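Local atomic coordinates of probable fimbrial chaperone YadV (Escherichia coli K-12, PDB entry 5GHU), a protein that probably acts as a periplasmic chaperone that helps fimbrial subunits fold and assemble, as part of a fimbrial operon that could contribute to adhesion to surfaces. Residues Arg174-Asp178 with Met190-Leu195; Phe163-Glu169 with Ala202-Ala208; Thr154-Tyr160 with Met181-Asp187. All coordinates share one frame; numbering follows the deposited sequence.

Interaction 1. Residues Arg174-Asp178 with Met190-Leu195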
loop_
_atom_site.group_PDB
_atom_site.type_symbol
_atom_site.label_atom_id
_atom_site.label_comp_id
_atom_site.label_asym_id
_atom_site.label_seq_id
_atom_site.Cartn_x
_atom_site.Cartn_y
_atom_site.Cartn_z
ATOM N N ARG A 174 -22.292 -1.985 -14.517
ATOM C CA ARG A 174 -21.044 -2.061 -13.753
ATOM C C ARG A 174 -21.179 -1.332 -12.424
ATOM O O ARG A 174 -21.788 -0.238 -12.372
ATOM C CB ARG A 174 -19.913 -1.441 -14.603
ATOM C CG ARG A 174 -18.584 -1.412 -13.961
ATOM C CD ARG A 174 -17.543 -0.929 -15.020
ATOM N NE ARG A 174 -17.454 -1.795 -16.190
ATOM C CZ ARG A 174 -16.689 -1.506 -17.271
ATOM N NH1 ARG A 174 -15.971 -0.408 -17.325
ATOM N NH2 ARG A 174 -16.652 -2.314 -18.312
ATOM N N TYR A 175 -20.667 -1.963 -11.348
ATOM C CA TYR A 175 -20.794 -1.439 -10.008
ATOM C C TYR A 175 -19.419 -1.385 -9.384
ATOM O O TYR A 175 -18.804 -2.405 -9.150
ATOM C CB TYR A 175 -21.703 -2.335 -9.167
ATOM C CG TYR A 175 -23.065 -2.600 -9.796
ATOM C CD1 TYR A 175 -23.239 -3.662 -10.685
ATOM C CD2 TYR A 175 -24.148 -1.796 -9.513
ATOM C CE1 TYR A 175 -24.474 -3.912 -11.268
ATOM C CE2 TYR A 175 -25.378 -2.039 -10.083
ATOM C CZ TYR A 175 -25.541 -3.127 -10.949
ATOM O OH TYR A 175 -26.779 -3.402 -11.529
ATOM N N PRO A 176 -18.935 -0.192 -9.110
ATOM C CA PRO A 176 -17.604 -0.078 -8.519
ATOM C C PRO A 176 -17.538 -0.790 -7.191
ATOM O O PRO A 176 -18.495 -0.713 -6.422
ATOM C CB PRO A 176 -17.420 1.397 -8.299
ATOM C CG PRO A 176 -18.301 2.028 -9.367
ATOM C CD PRO A 176 -19.488 1.117 -9.492
ATOM N N ILE A 177 -16.402 -1.441 -6.953
ATOM C CA ILE A 177 -16.109 -2.035 -5.656
ATOM C C ILE A 177 -15.280 -1.055 -4.818
ATOM O O ILE A 177 -14.327 -0.489 -5.325
ATOM C CB ILE A 177 -15.325 -3.320 -5.861
ATOM C CG1 ILE A 177 -16.205 -4.323 -6.636
ATOM C CG2 ILE A 177 -14.880 -3.887 -4.469
ATOM C CD1 ILE A 177 -15.455 -5.531 -7.198
ATOM N N ASP A 178 -15.620 -0.884 -3.540
ATOM C CA ASP A 178 -14.770 -0.144 -2.604
ATOM C C ASP A 178 -13.588 -1.033 -2.235
ATOM O O ASP A 178 -13.574 -1.674 -1.164
ATOM C CB ASP A 178 -15.539 0.256 -1.328
ATOM C CG ASP A 178 -16.583 1.325 -1.575
ATOM O OD1 ASP A 178 -16.588 1.983 -2.640
ATOM O OD2 ASP A 178 -17.402 1.526 -0.647
ATOM N N MET A 190 -15.574 -6.358 0.868
ATOM C CA MET A 190 -15.467 -5.106 0.132
ATOM C C MET A 190 -16.847 -4.811 -0.381
ATOM O O MET A 190 -17.524 -5.699 -0.942
ATOM C CB MET A 190 -14.443 -5.231 -1.021
ATOM C CG MET A 190 -13.044 -5.579 -0.532
ATOM S SD MET A 190 -11.977 -5.779 -1.986
ATOM C CE MET A 190 -10.696 -6.813 -1.284
ATOM N N LYS A 191 -17.285 -3.572 -0.144
ATOM C CA LYS A 191 -18.614 -3.109 -0.528
ATOM C C LYS A 191 -18.749 -2.975 -2.061
ATOM O O LYS A 191 -17.790 -2.628 -2.755
ATOM C CB LYS A 191 -18.908 -1.757 0.136
ATOM C CG LYS A 191 -19.194 -1.876 1.632
ATOM C CD LYS A 191 -19.735 -0.562 2.229
ATOM C CE LYS A 191 -20.874 0.005 1.368
ATOM N NZ LYS A 191 -21.662 1.116 2.013
ATOM N N VAL A 192 -19.940 -3.281 -2.576
ATOM C CA VAL A 192 -20.253 -3.056 -4.008
ATOM C C VAL A 192 -21.239 -1.900 -4.065
ATOM O O VAL A 192 -22.330 -1.969 -3.493
ATOM C CB VAL A 192 -20.847 -4.305 -4.704
ATOM C CG1 VAL A 192 -21.158 -4.015 -6.200
ATOM C CG2 VAL A 192 -19.871 -5.493 -4.608
ATOM N N ASN A 193 -20.838 -0.829 -4.724
ATOM C CA ASN A 193 -21.659 0.383 -4.766
ATOM C C ASN A 193 -22.798 0.313 -5.754
ATOM O O ASN A 193 -22.608 -0.010 -6.916
ATOM C CB ASN A 193 -20.802 1.591 -5.089
ATOM C CG ASN A 193 -19.809 1.890 -4.015
ATOM O OD1 ASN A 193 -20.105 2.605 -3.058
ATOM N ND2 ASN A 193 -18.636 1.331 -4.144
ATOM N N GLY A 194 -23.992 0.634 -5.279
ATOM C CA GLY A 194 -25.109 0.859 -6.183
ATOM C C GLY A 194 -25.831 -0.405 -6.567
ATOM O O GLY A 194 -26.608 -0.415 -7.507
ATOM N N LEU A 195 -25.567 -1.473 -5.841
ATOM C CA LEU A 195 -26.166 -2.768 -6.113
ATOM C C LEU A 195 -26.862 -3.299 -4.870
ATOM O O LEU A 195 -26.232 -3.453 -3.811
ATOM C CB LEU A 195 -25.105 -3.767 -6.566
ATOM C CG LEU A 195 -25.641 -5.174 -6.814
ATOM C CD1 LEU A 195 -26.685 -5.185 -7.920
ATOM C CD2 LEU A 195 -24.479 -6.105 -7.160
HETATM O O HOH W 1 -15.253 -1.953 1.066
#

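Interaction 2. Residues Phe163-Glu169 with Ala202-Ala208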
loop_
_atom_site.group_PDB
_atom_site.type_symbol
_atom_site.label_atom_id
_atom_site.label_comp_id
_atom_site.label_asym_id
_atom_site.label_seq_id
_atom_site.Cartn_x
_atom_site.Cartn_y
_atom_site.Cartn_z
ATOM N N PHE A 163 -5.069 -2.627 -4.352
ATOM C CA PHE A 163 -5.779 -2.315 -5.611
ATOM C C PHE A 163 -5.833 -0.830 -5.905
ATOM O O PHE A 163 -5.947 0.009 -4.991
ATOM C CB PHE A 163 -7.258 -2.780 -5.531
ATOM C CG PHE A 163 -7.442 -4.252 -5.199
ATOM C CD1 PHE A 163 -7.526 -4.654 -3.880
ATOM C CD2 PHE A 163 -7.488 -5.196 -6.199
ATOM C CE1 PHE A 163 -7.689 -6.037 -3.548
ATOM C CE2 PHE A 163 -7.712 -6.561 -5.925
ATOM C CZ PHE A 163 -7.820 -6.984 -4.572
ATOM N N SER A 164 -5.878 -0.503 -7.195
ATOM C CA SER A 164 -6.201 0.881 -7.544
ATOM C C SER A 164 -7.692 1.019 -7.801
ATOM O O SER A 164 -8.251 2.062 -7.506
ATOM C CB SER A 164 -5.377 1.304 -8.749
ATOM O OG SER A 164 -5.654 0.470 -9.875
ATOM N N SER A 165 -8.345 -0.023 -8.319
ATOM C CA SER A 165 -9.806 0.044 -8.596
ATOM C C SER A 165 -10.324 -1.349 -8.919
ATOM O O SER A 165 -9.523 -2.277 -9.175
ATOM C CB SER A 165 -10.134 0.962 -9.785
ATOM O OG SER A 165 -9.611 0.453 -11.001
ATOM N N GLY A 166 -11.651 -1.497 -8.899
ATOM C CA GLY A 166 -12.243 -2.761 -9.260
ATOM C C GLY A 166 -13.725 -2.543 -9.390
ATOM O O GLY A 166 -14.268 -1.541 -8.917
ATOM N N ASP A 167 -14.391 -3.467 -10.056
ATOM C CA ASP A 167 -15.850 -3.373 -10.183
ATOM C C ASP A 167 -16.457 -4.757 -10.376
ATOM O O ASP A 167 -15.777 -5.757 -10.720
ATOM C CB ASP A 167 -16.208 -2.449 -11.384
ATOM C CG ASP A 167 -15.474 -2.851 -12.692
ATOM O OD1 ASP A 167 -15.943 -3.788 -13.344
ATOM O OD2 ASP A 167 -14.497 -2.191 -13.019
ATOM N N LEU A 168 -17.755 -4.813 -10.168
ATOM C CA LEU A 168 -18.554 -5.990 -10.426
ATOM C C LEU A 168 -19.463 -5.687 -11.606
ATOM O O LEU A 168 -19.990 -4.595 -11.675
ATOM C CB LEU A 168 -19.376 -6.297 -9.177
ATOM C CG LEU A 168 -20.164 -7.584 -9.327
ATOM C CD1 LEU A 168 -20.175 -8.255 -7.959
ATOM C CD2 LEU A 168 -21.572 -7.196 -9.771
ATOM N N GLU A 169 -19.571 -6.626 -12.538
ATOM C CA GLU A 169 -20.431 -6.439 -13.713
ATOM C C GLU A 169 -21.451 -7.538 -13.794
ATOM O O GLU A 169 -21.147 -8.701 -13.585
ATOM C CB GLU A 169 -19.580 -6.453 -14.977
ATOM C CG GLU A 169 -19.892 -5.413 -16.002
ATOM C CD GLU A 169 -18.635 -5.107 -16.784
ATOM O OE1 GLU A 169 -17.843 -6.045 -17.006
ATOM O OE2 GLU A 169 -18.404 -3.947 -17.109
ATOM N N ALA A 202 -22.444 -12.742 -12.296
ATOM C CA ALA A 202 -21.638 -11.540 -12.128
ATOM C C ALA A 202 -20.170 -11.865 -12.300
ATOM O O ALA A 202 -19.720 -13.003 -12.025
ATOM C CB ALA A 202 -21.865 -10.946 -10.792
ATOM N N LYS A 203 -19.431 -10.862 -12.725
ATOM C CA LYS A 203 -17.971 -11.014 -12.842
ATOM C C LYS A 203 -17.290 -9.875 -12.117
ATOM O O LYS A 203 -17.730 -8.725 -12.187
ATOM C CB LYS A 203 -17.524 -11.004 -14.316
ATOM C CG LYS A 203 -18.378 -11.808 -15.255
ATOM C CD LYS A 203 -17.843 -11.733 -16.691
ATOM C CE LYS A 203 -18.518 -10.627 -17.535
ATOM N NZ LYS A 203 -17.783 -9.324 -17.578
ATOM N N VAL A 204 -16.134 -10.181 -11.510
ATOM C CA VAL A 204 -15.304 -9.158 -10.900
ATOM C C VAL A 204 -14.167 -8.811 -11.828
ATOM O O VAL A 204 -13.616 -9.697 -12.494
ATOM C CB VAL A 204 -14.742 -9.659 -9.532
ATOM C CG1 VAL A 204 -13.701 -8.705 -8.956
ATOM C CG2 VAL A 204 -15.904 -9.801 -8.597
ATOM N N HIS A 205 -13.869 -7.516 -11.945
ATOM C CA HIS A 205 -12.678 -7.099 -12.675
ATOM C C HIS A 205 -11.903 -6.152 -11.742
ATOM O O HIS A 205 -12.514 -5.383 -11.004
ATOM C CB HIS A 205 -13.078 -6.410 -14.000
ATOM C CG HIS A 205 -11.900 -6.032 -14.853
ATOM N ND1 HIS A 205 -11.204 -4.860 -14.676
ATOM C CD2 HIS A 205 -11.260 -6.712 -15.829
ATOM C CE1 HIS A 205 -10.222 -4.800 -15.562
ATOM N NE2 HIS A 205 -10.214 -5.931 -16.251
ATOM N N PHE A 206 -10.567 -6.153 -11.806
ATOM C CA PHE A 206 -9.824 -5.262 -10.921
ATOM C C PHE A 206 -8.467 -4.947 -11.508
ATOM O O PHE A 206 -7.979 -5.607 -12.450
ATOM C CB PHE A 206 -9.682 -5.900 -9.496
ATOM C CG PHE A 206 -8.978 -7.237 -9.490
ATOM C CD1 PHE A 206 -7.559 -7.273 -9.586
ATOM C CD2 PHE A 206 -9.693 -8.432 -9.418
ATOM C CE1 PHE A 206 -6.918 -8.485 -9.612
ATOM C CE2 PHE A 206 -9.022 -9.668 -9.407
ATOM C CZ PHE A 206 -7.628 -9.658 -9.501
ATOM N N TYR A 207 -7.881 -3.896 -10.948
ATOM C CA TYR A 207 -6.466 -3.598 -11.155
ATOM C C TYR A 207 -5.794 -3.564 -9.810
ATOM O O TYR A 207 -6.051 -2.690 -8.970
ATOM C CB TYR A 207 -6.296 -2.252 -11.850
ATOM C CG TYR A 207 -6.900 -2.241 -13.268
ATOM C CD1 TYR A 207 -6.188 -2.760 -14.339
ATOM C CD2 TYR A 207 -8.159 -1.732 -13.487
ATOM C CE1 TYR A 207 -6.702 -2.733 -15.642
ATOM C CE2 TYR A 207 -8.674 -1.708 -14.771
ATOM C CZ TYR A 207 -7.940 -2.231 -15.829
ATOM O OH TYR A 207 -8.453 -2.205 -17.153
ATOM N N ALA A 208 -4.975 -4.578 -9.578
ATOM C CA ALA A 208 -4.114 -4.567 -8.396
ATOM C C ALA A 208 -2.831 -3.823 -8.700
ATOM O O ALA A 208 -2.635 -3.317 -9.804
ATOM C CB ALA A 208 -3.836 -6.023 -7.965
HETATM O O HOH W 2 -3.261 -0.675 -10.560
HETATM O O HOH W 3 -11.746 -2.840 -12.786
HETATM O O HOH W 4 -16.471 -6.471 -13.787
HETATM O O HOH W 5 -15.857 -7.475 -16.209
#

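Interaction 3. Residues Thr154-Tyr160 with Met181-Asp187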
loop_
_atom_site.group_PDB
_atom_site.type_symbol
_atom_site.label_atom_id
_atom_site.label_comp_id
_atom_site.label_asym_id
_atom_site.label_seq_id
_atom_site.Cartn_x
_atom_site.Cartn_y
_atom_site.Cartn_z
ATOM N N THR A 154 -10.790 -13.751 -0.254
ATOM C CA THR A 154 -9.862 -14.571 0.558
ATOM C C THR A 154 -8.517 -14.585 -0.127
ATOM O O THR A 154 -8.442 -14.899 -1.311
ATOM C CB THR A 154 -10.405 -15.965 0.680
ATOM O OG1 THR A 154 -11.582 -15.928 1.511
ATOM C CG2 THR A 154 -9.417 -16.904 1.368
ATOM N N ASN A 155 -7.478 -14.276 0.644
ATOM C CA ASN A 155 -6.081 -14.264 0.145
ATOM C C ASN A 155 -5.335 -15.449 0.717
ATOM O O ASN A 155 -5.041 -15.433 1.910
ATOM C CB ASN A 155 -5.433 -12.970 0.598
ATOM C CG ASN A 155 -3.983 -12.832 0.106
ATOM O OD1 ASN A 155 -3.434 -13.699 -0.542
ATOM N ND2 ASN A 155 -3.423 -11.670 0.395
ATOM N N PRO A 156 -5.068 -16.446 -0.088
ATOM C CA PRO A 156 -4.384 -17.671 0.386
ATOM C C PRO A 156 -2.856 -17.566 0.342
ATOM O O PRO A 156 -2.187 -18.595 0.604
ATOM C CB PRO A 156 -4.860 -18.741 -0.604
ATOM C CG PRO A 156 -4.951 -17.953 -1.921
ATOM C CD PRO A 156 -5.457 -16.539 -1.537
ATOM N N THR A 157 -2.356 -16.379 0.052
ATOM C CA THR A 157 -0.896 -16.223 -0.214
ATOM C C THR A 157 -0.204 -15.516 0.971
ATOM O O THR A 157 -0.859 -14.821 1.802
ATOM C CB THR A 157 -0.583 -15.389 -1.486
ATOM O OG1 THR A 157 -0.728 -13.996 -1.206
ATOM C CG2 THR A 157 -1.501 -15.767 -2.639
ATOM N N PRO A 158 1.127 -15.535 0.973
ATOM C CA PRO A 158 1.878 -14.738 1.980
ATOM C C PRO A 158 2.129 -13.292 1.643
ATOM O O PRO A 158 2.870 -12.627 2.354
ATOM C CB PRO A 158 3.232 -15.480 2.072
ATOM C CG PRO A 158 3.380 -16.095 0.644
ATOM C CD PRO A 158 1.960 -16.526 0.252
ATOM N N TYR A 159 1.466 -12.783 0.598
ATOM C CA TYR A 159 1.647 -11.416 0.135
ATOM C C TYR A 159 0.402 -10.565 0.318
ATOM O O TYR A 159 -0.727 -11.064 0.167
ATOM C CB TYR A 159 1.989 -11.392 -1.377
ATOM C CG TYR A 159 3.203 -12.210 -1.724
ATOM C CD1 TYR A 159 4.467 -11.708 -1.410
ATOM C CD2 TYR A 159 3.084 -13.454 -2.362
ATOM C CE1 TYR A 159 5.627 -12.447 -1.749
ATOM C CE2 TYR A 159 4.257 -14.196 -2.742
ATOM C CZ TYR A 159 5.498 -13.657 -2.415
ATOM O OH TYR A 159 6.694 -14.333 -2.694
ATOM N N TYR A 160 0.611 -9.308 0.654
ATOM C CA TYR A 160 -0.494 -8.354 0.515
ATOM C C TYR A 160 -0.912 -8.256 -0.935
ATOM O O TYR A 160 -0.073 -8.334 -1.872
ATOM C CB TYR A 160 -0.100 -6.932 0.997
ATOM C CG TYR A 160 0.065 -6.853 2.472
ATOM C CD1 TYR A 160 1.234 -7.268 3.105
ATOM C CD2 TYR A 160 -0.990 -6.462 3.245
ATOM C CE1 TYR A 160 1.349 -7.226 4.489
ATOM C CE2 TYR A 160 -0.868 -6.427 4.678
ATOM C CZ TYR A 160 0.320 -6.808 5.244
ATOM O OH TYR A 160 0.411 -6.798 6.630
ATOM N N MET A 181 -7.054 -3.038 0.623
ATOM C CA MET A 181 -5.913 -3.941 0.705
ATOM C C MET A 181 -6.277 -5.203 1.486
ATOM O O MET A 181 -6.980 -5.125 2.512
ATOM C CB MET A 181 -4.726 -3.194 1.352
ATOM C CG MET A 181 -3.528 -4.110 1.428
ATOM S SD MET A 181 -1.987 -3.176 1.873
ATOM C CE MET A 181 -2.381 -2.618 3.501
ATOM N N ILE A 182 -5.780 -6.348 1.029
ATOM C CA ILE A 182 -6.053 -7.607 1.735
ATOM C C ILE A 182 -4.730 -8.256 2.180
ATOM O O ILE A 182 -3.804 -8.426 1.395
ATOM C CB ILE A 182 -6.940 -8.562 0.898
ATOM C CG1 ILE A 182 -7.232 -9.848 1.701
ATOM C CG2 ILE A 182 -6.395 -8.846 -0.496
ATOM C CD1 ILE A 182 -8.328 -10.705 1.036
ATOM N N ALA A 183 -4.648 -8.441 3.485
ATOM C CA ALA A 183 -3.420 -8.996 4.096
ATOM C C ALA A 183 -3.193 -10.444 3.740
ATOM O O ALA A 183 -4.115 -11.183 3.377
ATOM C CB ALA A 183 -3.526 -8.792 5.639
ATOM N N PRO A 184 -1.938 -10.902 3.906
ATOM C CA PRO A 184 -1.636 -12.339 3.717
ATOM C C PRO A 184 -2.575 -13.207 4.524
ATOM O O PRO A 184 -2.920 -12.865 5.694
ATOM C CB PRO A 184 -0.192 -12.500 4.238
ATOM C CG PRO A 184 0.399 -11.092 3.980
ATOM C CD PRO A 184 -0.736 -10.077 4.212
ATOM N N PHE A 185 -2.978 -14.328 3.920
ATOM C CA PHE A 185 -3.681 -15.375 4.728
ATOM C C PHE A 185 -4.875 -14.840 5.486
ATOM O O PHE A 185 -5.043 -15.142 6.699
ATOM C CB PHE A 185 -2.697 -16.075 5.713
ATOM C CG PHE A 185 -1.486 -16.686 5.038
ATOM C CD1 PHE A 185 -1.614 -17.640 4.024
ATOM C CD2 PHE A 185 -0.232 -16.250 5.413
ATOM C CE1 PHE A 185 -0.485 -18.231 3.418
ATOM C CE2 PHE A 185 0.915 -16.801 4.814
ATOM C CZ PHE A 185 0.809 -17.778 3.838
ATOM N N SER A 186 -5.691 -14.015 4.822
ATOM C CA SER A 186 -6.815 -13.356 5.493
ATOM C C SER A 186 -7.987 -13.158 4.537
ATOM O O SER A 186 -7.863 -13.375 3.327
ATOM C CB SER A 186 -6.346 -11.999 6.012
ATOM O OG SER A 186 -6.314 -11.068 4.904
ATOM N N ASP A 187 -9.104 -12.827 5.155
ATOM C CA ASP A 187 -10.308 -12.421 4.415
ATOM C C ASP A 187 -10.536 -10.933 4.566
ATOM O O ASP A 187 -10.195 -10.342 5.612
ATOM C CB ASP A 187 -11.543 -13.131 4.990
ATOM C CG ASP A 187 -11.650 -14.583 4.608
ATOM O OD1 ASP A 187 -10.769 -15.099 3.956
ATOM O OD2 ASP A 187 -12.644 -15.228 5.043
#

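Interaction 1. Residues Arg174-Asp178 with Met190-Leu195
Pro176 O is gripped twice by Asn193. Asn193 N is 2.9 Å from Pro176 O, nearly in line with the carbonyl. Asn193 ND2 is 3.1 Å from Pro176 O, well above the carbonyl plane. Asn193 CG is anti to its carbonyl carbon (chi1 -65°), which carries the amide across to Pro176 O and Asp178. The second proton of that amide goes to Asp178: Asn193 ND2 lies 2.6 Å from Asp178 OD1, 63° out of the carboxylate plane. Both N-H groups are thus used, close to the amide plane, which fixes its rotation. Asp178 N bonds to Lys191 O at 2.9 Å, and a water links Asp178 O to Lys191 N. At the other end Tyr175 crosses Leu195 at about a right angle. Leu195 CB sits over one face of the Tyr175 ring, 4.0 Å from its centroid, while Asn193 O lies at the edge. A type II turn from Val192 to Leu195 carries Asn193 and Gly194. The segments join the edges of the two sheets of the C-terminal immunoglobulin-like domain. The donated amide N-H probably stabilises a negative Asp178; Lys191 NZ, 5.0 Å from Asp178 OD2, is near but not in contact.

Interaction 2. Residues Phe163-Glu169 with Ala202-Ala208
Phe163 CG lies anti to its carbonyl carbon (chi1 -56°), while Phe206 CG stands between its backbone N and carbonyl carbon (chi1 59°). These torsions bring the edge of the Phe163 ring to the face of Phe206. The pair is an offset edge-to-face stack, with centroids 5.5 Å apart and planes at 84°. Phe163 CE2 lies 3.7 Å from Phe206 CD1, and Phe163 CD2 lies 4.1 Å from Ala208 CB. An alanine in place of Phe163 would probably leave Phe206 without that edge against it and open a gap beside Ala208. The strands run antiparallel in the middle of the four-stranded sheet of the C-terminal immunoglobulin-like domain. Ser164 and Ser165 both face Tyr207, a classic beta bulge, and Ser164 N bonds to Tyr207 O at 2.8 Å. Gly166 lies opposite Phe206, where a CB would come tight against His205 O. The face of Asp167, Glu169, Lys203 and His205 is polar. The Asp167 carboxylate and His205 ring lie side by side, their planes nearly parallel. A water joins them, 2.8 Å from Asp167 OD2 and 2.8 Å from His205 ND1. Lys203 NZ makes a weak salt bridge to Glu169 OE1 at 3.3 Å, and a second water bonds to Glu169 OE1 and weakly to Lys203 NZ. The other oxygen of Glu169 pairs with Arg174, and His205 NE2 bonds to Glu217. The opposite face, with Leu168, Val204 and Phe206, turns to Trp140 and Trp142 of strand 139-143. Strands 173-176 and 215-221 flank the pair, and Pro135 of helix 134-137 touches Phe206 and Ala208.

Interaction 3. Residues Thr154-Tyr160 with Met181-Asp187
Pro184 stands upright on the Tyr160 ring and points its CD at the centre of one face. The CH-pi contact is close, with Pro184 CD 3.4 Å from the Tyr160 centroid and only 5° off the ring normal. Met181 comes to the same ring from another direction. Its SD is 3.7 Å from Tyr160 CD2, an oblique Met-aromatic contact. Ala183 CB adds a touch at Tyr160 CE2. The Phe185 ring lies against the backbone of Pro156-Pro158. Thr157 O stands over the centre of one face, and Phe185 CZ packs on Pro158 CB at 3.8 Å.

Asn155 organises the loop between these rings. Its CG is anti to the backbone N (chi1 -179°), which sends the amide inward along the loop. Asn155 OD1 takes Thr157 OG1 on a lone pair at 2.8 Å and Thr157 N from above the carbonyl plane, an Asx turn. Thr157 OG1 in turn accepts from Tyr159 N, an ST turn. Asn155 ND2 bonds to Tyr159 O at 2.8 Å, nearly in line with the carbonyl. Its bonds to Ile182 O and Ala183 O across the contact are weak.

These are the loops at one end of the C-terminal immunoglobulin-like domain, beside the N-terminal domain. Tyr160 also meets Phe121 there, and its backbone N bonds to Glu85. A type II turn runs from Ala183 to Ser186. Phe185 and Ser186 both face Asn155, a G1 beta bulge. Asn155 N bonds to Ser186 O at 2.9 Å with an angle of 172°.

At the strand end Thr154 and Asp187 point the same way. Thr154 OG1 donates to Asp187 OD1 at 2.7 Å, from above the carboxylate plane, and Thr154 OG1 also bonds to Arg152.

How the interactions relate
All three interactions belong to the C-terminal domain. Interactions 1 and 2 touch directly: strand 163-170 lies beside strand 173-176, and Arg174 reaches Glu169 in a salt bridge. Interactions 1 and 3 use the two ends of strand 186-191, about 20 Å apart between centres. Interaction 2 is a regular strand pair within one sheet, with one face apolar and buried and the other polar and bridged by waters. Interaction 1 joins the edges of the two sheets through a single bridge and an amide held by oxygens. Interaction 3 is mostly loop, held by an Asx turn, an ST turn and proline-aromatic packing, and lies nearest the N-terminal domain. Each is only partly buried.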